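PDB 3QKX: uncharacterized HTH-type transcriptional regulator HI_0893 from Haemophilus influenzae, which probably binds regulatory DNA and controls transcription, as regulators of the TetR family generally do. Local coordinates for residues L9-Q12 / I13-A16; M88-N91 / I92-L96; I147-L151 / S152-A156; I174-S177 / V178-R181. All coordinates share one frame; numbering follows the deposited sequence. Where two conformers were deposited one is given.

Interaction 1 (L9-Q12 / I13-A16); sequences LAEQ and IFSA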
# COMPACT_ATOMS: atom_id res chain seq x y z
N LEU A 9 5.52 29.91 5.39
CA LEU A 9 4.32 30.15 4.61
C LEU A 9 4.05 29.07 3.56
O LEU A 9 2.91 28.77 3.28
CB LEU A 9 4.39 31.51 3.90
CG LEU A 9 3.16 31.93 3.11
CD1 LEU A 9 1.95 32.01 4.03
CD2 LEU A 9 3.41 33.24 2.44
N ALA A 10 5.11 28.53 2.96
CA ALA A 10 4.98 27.38 2.06
C ALA A 10 4.43 26.19 2.82
O ALA A 10 3.55 25.48 2.31
CB ALA A 10 6.34 27.02 1.42
N GLU A 11 4.93 25.97 4.03
CA GLU A 11 4.51 24.81 4.83
C GLU A 11 3.03 24.91 5.39
O GLU A 11 2.36 23.98 5.57
CB GLU A 11 5.51 24.57 5.98
CG GLU A 11 5.21 23.31 6.87
CD GLU A 11 5.06 22.02 6.07
OE1 GLU A 11 5.84 21.81 5.11
OE2 GLU A 11 4.18 21.21 6.42
N GLN A 12 2.70 26.22 5.65
CA GLN A 12 1.31 26.57 5.96
C GLN A 12 0.40 26.08 4.84
O GLN A 12 -0.60 25.43 5.10
CB GLN A 12 1.18 28.09 6.15
CG GLN A 12 -0.11 28.55 6.82
CD GLN A 12 -0.12 30.06 7.05
OE1 GLN A 12 0.89 30.65 7.41
NE2 GLN A 12 -1.28 30.69 6.83
N ILE A 13 0.78 26.34 3.59
CA ILE A 13 0.00 25.91 2.43
C ILE A 13 0.09 24.38 2.23
O ILE A 13 -0.92 23.74 1.94
CB ILE A 13 0.43 26.66 1.15
CG1 ILE A 13 0.05 28.16 1.26
CG2 ILE A 13 -0.22 26.07 -0.08
CD1 ILE A 13 0.87 29.11 0.35
N PHE A 14 1.27 23.80 2.43
CA PHE A 14 1.43 22.36 2.23
C PHE A 14 0.60 21.56 3.25
O PHE A 14 -0.08 20.62 2.88
CB PHE A 14 2.91 21.94 2.30
CG PHE A 14 3.77 22.44 1.16
CD1 PHE A 14 3.32 22.45 -0.16
CD2 PHE A 14 5.08 22.85 1.41
CE1 PHE A 14 4.13 22.90 -1.18
CE2 PHE A 14 5.90 23.30 0.38
CZ PHE A 14 5.44 23.32 -0.91
N SER A 15 0.68 21.97 4.51
CA SER A 15 -0.17 21.44 5.57
C SER A 15 -1.65 21.43 5.18
O SER A 15 -2.35 20.47 5.42
CB SER A 15 0.03 22.27 6.85
OG SER A 15 -0.99 22.01 7.81
N ALA A 16 -2.10 22.54 4.60
CA ALA A 16 -3.48 22.66 4.14
C ALA A 16 -3.76 21.79 2.94
O ALA A 16 -4.86 21.35 2.77
CB ALA A 16 -3.80 24.16 3.82

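Interaction 2 (M88-N91 / I92-L96); sequences MWKN and IWYFL. With SO4 (sulfate ion), chain F.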
# COMPACT_ATOMS: atom_id res chain seq x y z
N MSE A 88 14.06 2.73 13.06
CA MSE A 88 13.45 3.17 11.81
C MSE A 88 12.01 2.67 11.71
O MSE A 88 11.14 3.39 11.25
CB MSE A 88 14.26 2.70 10.58
CG MSE A 88 15.49 3.54 10.32
SE MSE A 88 16.32 3.07 8.61
CE MSE A 88 16.99 1.28 9.03
N TRP A 89 11.76 1.44 12.14
CA TRP A 89 10.39 0.90 12.15
C TRP A 89 9.49 1.76 13.03
O TRP A 89 8.42 2.16 12.60
CB TRP A 89 10.39 -0.55 12.67
CG TRP A 89 9.18 -1.31 12.27
CD1 TRP A 89 9.07 -2.16 11.23
CD2 TRP A 89 7.91 -1.29 12.92
NE1 TRP A 89 7.79 -2.66 11.16
CE2 TRP A 89 7.06 -2.13 12.18
CE3 TRP A 89 7.39 -0.61 14.04
CZ2 TRP A 89 5.75 -2.34 12.53
CZ3 TRP A 89 6.09 -0.81 14.36
CH2 TRP A 89 5.28 -1.68 13.62
N LYS A 90 9.94 2.04 14.24
CA LYS A 90 9.18 2.81 15.22
C LYS A 90 8.98 4.24 14.75
O LYS A 90 7.90 4.84 14.95
CB LYS A 90 9.90 2.84 16.57
CG LYS A 90 9.99 1.49 17.27
CD LYS A 90 11.10 1.52 18.29
CE LYS A 90 10.60 1.87 19.70
NZ LYS A 90 11.72 1.91 20.69
N ASN A 91 10.02 4.81 14.14
CA ASN A 91 9.90 6.15 13.57
C ASN A 91 8.74 6.21 12.59
O ASN A 91 7.94 7.13 12.66
CB ASN A 91 11.15 6.57 12.83
CG ASN A 91 12.35 6.84 13.75
OD1 ASN A 91 12.21 7.08 14.93
ND2 ASN A 91 13.54 6.76 13.17
N ILE A 92 8.65 5.23 11.70
CA ILE A 92 7.58 5.22 10.71
C ILE A 92 6.24 5.01 11.37
O ILE A 92 5.28 5.69 11.04
CB ILE A 92 7.79 4.12 9.64
CG1 ILE A 92 9.04 4.39 8.81
CG2 ILE A 92 6.59 4.04 8.71
CD1 ILE A 92 9.32 3.29 7.73
N TRP A 93 6.18 4.05 12.30
CA TRP A 93 4.93 3.66 12.97
C TRP A 93 4.33 4.82 13.72
O TRP A 93 3.17 5.17 13.51
CB TRP A 93 5.19 2.49 13.92
CG TRP A 93 4.04 2.16 14.80
CD1 TRP A 93 3.89 2.48 16.12
CD2 TRP A 93 2.85 1.48 14.42
NE1 TRP A 93 2.69 2.03 16.58
CE2 TRP A 93 2.03 1.41 15.56
CE3 TRP A 93 2.40 0.93 13.23
CZ2 TRP A 93 0.79 0.81 15.54
CZ3 TRP A 93 1.14 0.33 13.22
CH2 TRP A 93 0.37 0.28 14.36
N TYR A 94 5.13 5.43 14.59
CA TYR A 94 4.67 6.55 15.39
C TYR A 94 4.44 7.80 14.56
O TYR A 94 3.64 8.63 14.95
CB TYR A 94 5.63 6.86 16.54
CG TYR A 94 5.64 5.78 17.59
CD1 TYR A 94 4.50 5.49 18.33
CD2 TYR A 94 6.80 5.05 17.84
CE1 TYR A 94 4.50 4.49 19.29
CE2 TYR A 94 6.81 4.05 18.78
CZ TYR A 94 5.67 3.76 19.51
OH TYR A 94 5.72 2.75 20.44
N PHE A 95 5.15 7.95 13.44
CA PHE A 95 4.94 9.12 12.58
C PHE A 95 3.57 9.08 11.94
O PHE A 95 2.87 10.11 11.91
CB PHE A 95 6.00 9.21 11.50
CG PHE A 95 5.73 10.28 10.48
CD1 PHE A 95 6.00 11.61 10.77
CD2 PHE A 95 5.22 9.97 9.23
CE1 PHE A 95 5.76 12.59 9.84
CE2 PHE A 95 4.99 10.96 8.29
CZ PHE A 95 5.26 12.27 8.60
N LEU A 96 3.19 7.90 11.42
CA LEU A 96 1.91 7.73 10.75
C LEU A 96 0.77 7.71 11.73
O LEU A 96 -0.29 8.24 11.42
CB LEU A 96 1.88 6.46 9.92
CG LEU A 96 2.80 6.47 8.69
CD1 LEU A 96 2.95 5.09 8.08
CD2 LEU A 96 2.31 7.47 7.64
S SO4 F . 13.89 0.59 23.99
O1 SO4 F . 14.72 1.56 23.28
O2 SO4 F . 14.37 -0.78 23.77
O3 SO4 F . 12.50 0.73 23.54
O4 SO4 F . 13.93 0.85 25.43

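Interaction 3 (I147-L151 / S152-A156); sequences ILFLL and SLKTA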
# COMPACT_ATOMS: atom_id res chain seq x y z
N ILE A 147 13.63 -4.30 -2.65
CA ILE A 147 13.13 -5.61 -2.25
C ILE A 147 13.29 -5.78 -0.75
O ILE A 147 12.34 -6.15 -0.05
CB ILE A 147 13.84 -6.77 -2.98
CG1 ILE A 147 13.38 -6.85 -4.43
CG2 ILE A 147 13.53 -8.06 -2.33
CD1 ILE A 147 14.27 -7.70 -5.31
N LEU A 148 14.46 -5.46 -0.24
CA LEU A 148 14.69 -5.54 1.19
C LEU A 148 13.68 -4.69 1.97
O LEU A 148 13.08 -5.14 2.95
CB LEU A 148 16.11 -5.11 1.53
CG LEU A 148 17.24 -6.04 1.07
CD1 LEU A 148 18.57 -5.34 1.34
CD2 LEU A 148 17.17 -7.38 1.77
N PHE A 149 13.47 -3.46 1.51
CA PHE A 149 12.46 -2.60 2.12
C PHE A 149 11.08 -3.25 2.11
O PHE A 149 10.43 -3.30 3.13
CB PHE A 149 12.40 -1.27 1.42
CG PHE A 149 11.38 -0.32 2.02
CD1 PHE A 149 11.70 0.47 3.10
CD2 PHE A 149 10.11 -0.20 1.47
CE1 PHE A 149 10.76 1.35 3.65
CE2 PHE A 149 9.17 0.69 2.01
CZ PHE A 149 9.51 1.47 3.10
N LEU A 150 10.67 -3.78 0.96
CA LEU A 150 9.33 -4.31 0.79
C LEU A 150 9.10 -5.61 1.58
O LEU A 150 7.94 -5.97 1.83
CB LEU A 150 9.00 -4.49 -0.71
CG LEU A 150 8.87 -3.17 -1.51
CD1 LEU A 150 8.78 -3.44 -3.03
CD2 LEU A 150 7.70 -2.20 -1.06
N LEU A 151 10.19 -6.29 1.97
CA LEU A 151 10.15 -7.44 2.88
C LEU A 151 10.19 -7.06 4.37
O LEU A 151 9.94 -7.92 5.21
CB LEU A 151 11.32 -8.40 2.60
CG LEU A 151 11.33 -9.22 1.32
CD1 LEU A 151 12.60 -10.05 1.23
CD2 LEU A 151 10.11 -10.13 1.20
N SER A 152 10.54 -5.82 4.70
CA SER A 152 10.87 -5.47 6.10
C SER A 152 10.17 -4.17 6.60
O SER A 152 9.04 -4.23 7.13
CB SER A 152 12.38 -5.40 6.27
OG SER A 152 12.95 -4.42 5.42
N LEU A 153 10.79 -3.01 6.38
CA LEU A 153 10.21 -1.77 6.88
C LEU A 153 8.82 -1.53 6.35
O LEU A 153 8.01 -0.88 7.01
CB LEU A 153 11.05 -0.55 6.51
CG LEU A 153 12.00 -0.03 7.55
CD1 LEU A 153 12.53 1.35 7.08
CD2 LEU A 153 11.31 0.07 8.88
N LYS A 154 8.54 -2.04 5.16
CA LYS A 154 7.21 -1.91 4.57
C LYS A 154 6.11 -2.32 5.53
O LYS A 154 5.06 -1.74 5.46
CB LYS A 154 7.11 -2.72 3.29
CG LYS A 154 5.82 -2.58 2.51
CD LYS A 154 5.49 -1.16 2.15
CE LYS A 154 4.35 -1.09 1.14
NZ LYS A 154 3.93 0.31 0.83
N THR A 155 6.36 -3.30 6.41
CA THR A 155 5.36 -3.76 7.39
C THR A 155 4.84 -2.62 8.28
O THR A 155 3.65 -2.53 8.55
CB THR A 155 5.91 -4.88 8.30
OG1 THR A 155 7.18 -4.48 8.86
CG2 THR A 155 6.06 -6.20 7.52
N ALA A 156 5.74 -1.71 8.65
CA ALA A 156 5.37 -0.56 9.47
C ALA A 156 4.28 0.23 8.79
O ALA A 156 3.26 0.56 9.42
CB ALA A 156 6.54 0.28 9.73

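Interaction 4 (I174-S177 / V178-R181); sequences ILES and VIER. With SO4 (sulfate ion), chain D.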
# COMPACT_ATOMS: atom_id res chain seq x y z
N ILE A 174 3.10 -7.39 20.49
CA ILE A 174 2.75 -7.59 19.07
C ILE A 174 3.61 -6.70 18.16
O ILE A 174 4.17 -7.20 17.18
CB ILE A 174 1.21 -7.37 18.81
CG1 ILE A 174 0.39 -8.50 19.46
CG2 ILE A 174 0.90 -7.35 17.33
CD1 ILE A 174 -1.12 -8.21 19.60
N LEU A 175 3.77 -5.42 18.50
CA LEU A 175 4.62 -4.52 17.67
C LEU A 175 6.07 -5.00 17.59
O LEU A 175 6.70 -4.91 16.53
CB LEU A 175 4.61 -3.07 18.17
CG LEU A 175 3.52 -2.12 17.64
CD1 LEU A 175 2.19 -2.79 17.45
CD2 LEU A 175 3.38 -0.94 18.61
N GLU A 176 6.61 -5.50 18.70
CA GLU A 176 7.97 -6.02 18.73
C GLU A 176 8.07 -7.30 17.94
O GLU A 176 9.06 -7.53 17.22
CB GLU A 176 8.44 -6.28 20.17
CG GLU A 176 8.50 -5.04 21.09
CD GLU A 176 9.55 -4.02 20.70
OE1 GLU A 176 10.42 -4.33 19.86
OE2 GLU A 176 9.52 -2.89 21.25
N SER A 177 7.06 -8.16 18.06
CA SER A 177 6.98 -9.35 17.23
C SER A 177 7.07 -9.00 15.76
O SER A 177 7.90 -9.55 15.07
CB SER A 177 5.71 -10.15 17.51
OG SER A 177 5.92 -11.07 18.57
N VAL A 178 6.29 -8.02 15.30
CA VAL A 178 6.36 -7.59 13.89
C VAL A 178 7.71 -6.96 13.53
O VAL A 178 8.24 -7.23 12.46
CB VAL A 178 5.25 -6.59 13.53
CG1 VAL A 178 5.42 -6.14 12.14
CG2 VAL A 178 3.87 -7.21 13.72
N ILE A 179 8.27 -6.16 14.42
CA ILE A 179 9.60 -5.59 14.19
C ILE A 179 10.64 -6.69 14.01
O ILE A 179 11.40 -6.68 13.08
CB ILE A 179 10.07 -4.69 15.32
CG1 ILE A 179 9.33 -3.36 15.30
CG2 ILE A 179 11.56 -4.38 15.18
CD1 ILE A 179 9.45 -2.55 16.63
N GLU A 180 10.66 -7.63 14.93
CA GLU A 180 11.63 -8.72 14.93
C GLU A 180 11.43 -9.67 13.77
O GLU A 180 12.40 -10.15 13.19
CB GLU A 180 11.56 -9.49 16.24
CG GLU A 180 12.70 -10.51 16.42
CD GLU A 180 12.36 -11.89 15.88
OE1 GLU A 180 11.25 -12.41 16.18
OE2 GLU A 180 13.20 -12.47 15.15
N ARG A 181 10.19 -9.97 13.46
CA ARG A 181 9.89 -10.93 12.39
C ARG A 181 10.11 -10.33 11.02
O ARG A 181 10.59 -11.03 10.13
CB ARG A 181 8.48 -11.45 12.55
CG ARG A 181 8.40 -12.42 13.69
CD ARG A 181 7.02 -12.87 13.96
NE ARG A 181 7.00 -13.91 14.97
CZ ARG A 181 7.35 -15.19 14.77
NH1 ARG A 181 7.77 -15.62 13.58
NH2 ARG A 181 7.27 -16.05 15.78
S SO4 D . 7.11 -14.49 18.61
O1 SO4 D . 8.37 -15.24 18.53
O2 SO4 D . 5.99 -15.28 18.08
O3 SO4 D . 7.24 -13.19 17.94
O4 SO4 D . 6.80 -14.23 20.02

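Interaction 1 (L9-Q12 / I13-A16)
Ala-10 and Phe-14 meet one turn apart on helix 6-23, and the tight part of the contact is built round them. The Ala-10 carbonyl oxygen accepts a hydrogen bond from Phe-14 N at 2.8 Å. The same oxygen lies over one face of the Phe-14 ring, 3.1 Å above its plane and offset toward the rim. Phe-14 CG sits beside its own backbone N (chi1 -68°), which folds the ring back along the helix. Ring atom CE2 thereby reaches Ala-10 CB at 3.9 Å. At the edge of the ring, near its plane, Glu-11 OE1 comes to 3.9 Å from Phe-14 CD2. The Glu-11 and Phe-14 side chains cross at about a right angle. The bend of Glu-11 at chi2 (54°) brings OE1 to that edge. OE2 makes a salt bridge to Arg-62, which holds the carboxylate.

The side of Gln-12 and Ser-15 is looser. Both residues are partly exposed, and their side chains make little contact across the segments. The extended Gln-12 chain leaves the helix, and its NE2 is hydrogen-bonded to the Ala-38 carbonyl. The backbone bond from Ala-16 N to Gln-12 O is a longer one, 3.3 Å.

The helix lies in the TetR-type DNA-binding region. Phe-14 packs on Gln-58, Phe-59 and Arg-62 of helix 52-72. Ile-13 and Ala-16 rest on helix 31-38, while Leu-9 and Ile-13 also touch helix 42-48. This turn thus joins the two helices of the predicted helix-turn-helix to the long helix 52-72.

Interaction 2 (M88-N91 / I92-L96)
Trp-89 O accepts from Trp-93 N at 2.9 Å, one of five successive i to i+4 backbone bonds that keep residues 88-96 in regular helix. The two indoles lie side by side and point the same way. Both have CG anti to the backbone N (chi1 -160° for Trp-89 and 171° for Trp-93), which sends them off the same side of the helix. Their planes are only 22° apart, but they are slid so far that the rings barely overlap. The centroids of the Trp-89 six-membered ring and the Trp-93 five-membered ring are 5.3 Å apart. The nearest touch is Trp-89 CZ3 on Trp-93 CB at 3.4 Å. Trp-89 NE1 is hydrogen-bonded to Thr-155 OG1, which fixes the rotation of that indole.

A second pair lies on the outer side. Lys-90 CB rests 4.0 Å from Tyr-94 CE2. Trp-93 CD1 stands over the centre of the Tyr-94 ring, 3.7 Å above its plane. In one of two Lys-90 conformers NZ makes a weak, doubtful hydrogen bond to a sulfate ion. Arg-86 binds the same ion, which probably comes from the crystallisation liquor.

Through Trp-89, Ile-92 and Trp-93, helix 81-98 packs among helices 52-72, 154-165 and 172-184. This is consistent with the all-helical C-terminal domain of TetR-family regulators.

Interaction 3 (I147-L151 / S152-A156)
Phe-149 turns one ring face to the start of helix 154-165, with Lys-154 N 4.1 Å above the plane and over the ring centre. Lys-154 CA lies over a face of the ring too. Leu-153 CB approaches the ring obliquely, 3.4 Å from Phe-149 CE1. Trp-127 adds an edge-to-face ring contact. With CG anti to the backbone N (chi1 -179°), the Phe-149 ring is carried forward to Leu-153 and Lys-154. Beside it, Leu-150 and Lys-154 run side by side, with Leu-150 CD2 4.0 Å from Lys-154 CD.

The backbone breaks at Ser-152, between helices 145-151 and 154-165. Phe-149 O accepts two bonds, from Ser-152 N and from Lys-154 N, each 3.0 Å long. The two donors come from opposite faces of its carbonyl plane. Ser-152 OG gives a 2.6 Å bond to Leu-148 O. Ser-152 O in turn accepts from both Thr-155 N and Thr-155 OG1.

Leu-150 O is hydrogen-bonded to Asn-158 of the second subunit, so the turn lies at the dimer interface. The chemistry implies a well-tied helix break. The Ser-152 hydroxyl and the shared Phe-149 carbonyl bridge it, and the Thr-155 hydroxyl adds a bond just after it.

Interaction 4 (I174-S177 / V178-R181)
Ser-177 and Arg-181, one turn apart on helix 172-184, hold a sulfate ion between them. Ser-177 OG gives a hydrogen bond of 2.6 Å to sulfate O3. Arg-181 NE donates to that same O3 at 3.1 Å. Arg-181 NH2 gives a straighter bond to sulfate O2, 2.7 Å long with an N-H...O angle of 165°. This O2 sits at the edge of the guanidinium, in its plane. The sulfate probably comes from the crystallisation liquor.

The Arg-181 chain sets up this grip. Its CG lies beside the backbone N (chi1 -75°), and from there the chain runs extended to NE. On the way CG passes 3.2 Å from Ser-177 O, the oxygen that also accepts Arg-181 N at 2.8 Å. Ser-177 OG also has a weak bond to Glu-173 O. The other end of the guanidinium is fixed by the second subunit, where NH1 is hydrogen-bonded to the carbonyls of Gln-187 and Ala-185.

Along another side of the helix Glu-176 and Ile-179 point the same way, with Glu-176 OE1 3.8 Å from Ile-179 CD1. A salt bridge to Arg-86 holds Glu-176. Val-178 and Ile-179 pack inward on Trp-89 of helix 81-98.

Chemically, a hydroxyl and a guanidinium one turn apart make a small anion site at the subunit boundary. The sulfate probably balances part of the charge of Arg-181, while Glu-180 pairs with Arg-184 in a salt bridge.

In the fold
Interactions 2, 3 and 4 form one packed group in the C-terminal domain, each centre 13 Å from the other two. Trp-89 of interaction 2 ties them together. Its CA lies 3.5 Å from Leu-153 CD2 of interaction 3, and its CD2 lies 3.5 Å from Ile-179 CG1 of interaction 4. Interactions 3 and 4 meet more lightly, through Thr-155 and Val-178, and both touch the second subunit. The sulfates at interactions 2 and 4 mark no known functional site. Interaction 1 stands apart in the DNA-binding region, its centre about 23 Å from that of interaction 2 and 35 Å from that of interaction 4. The probable DNA-reading end and the dimer interface are thus well separated.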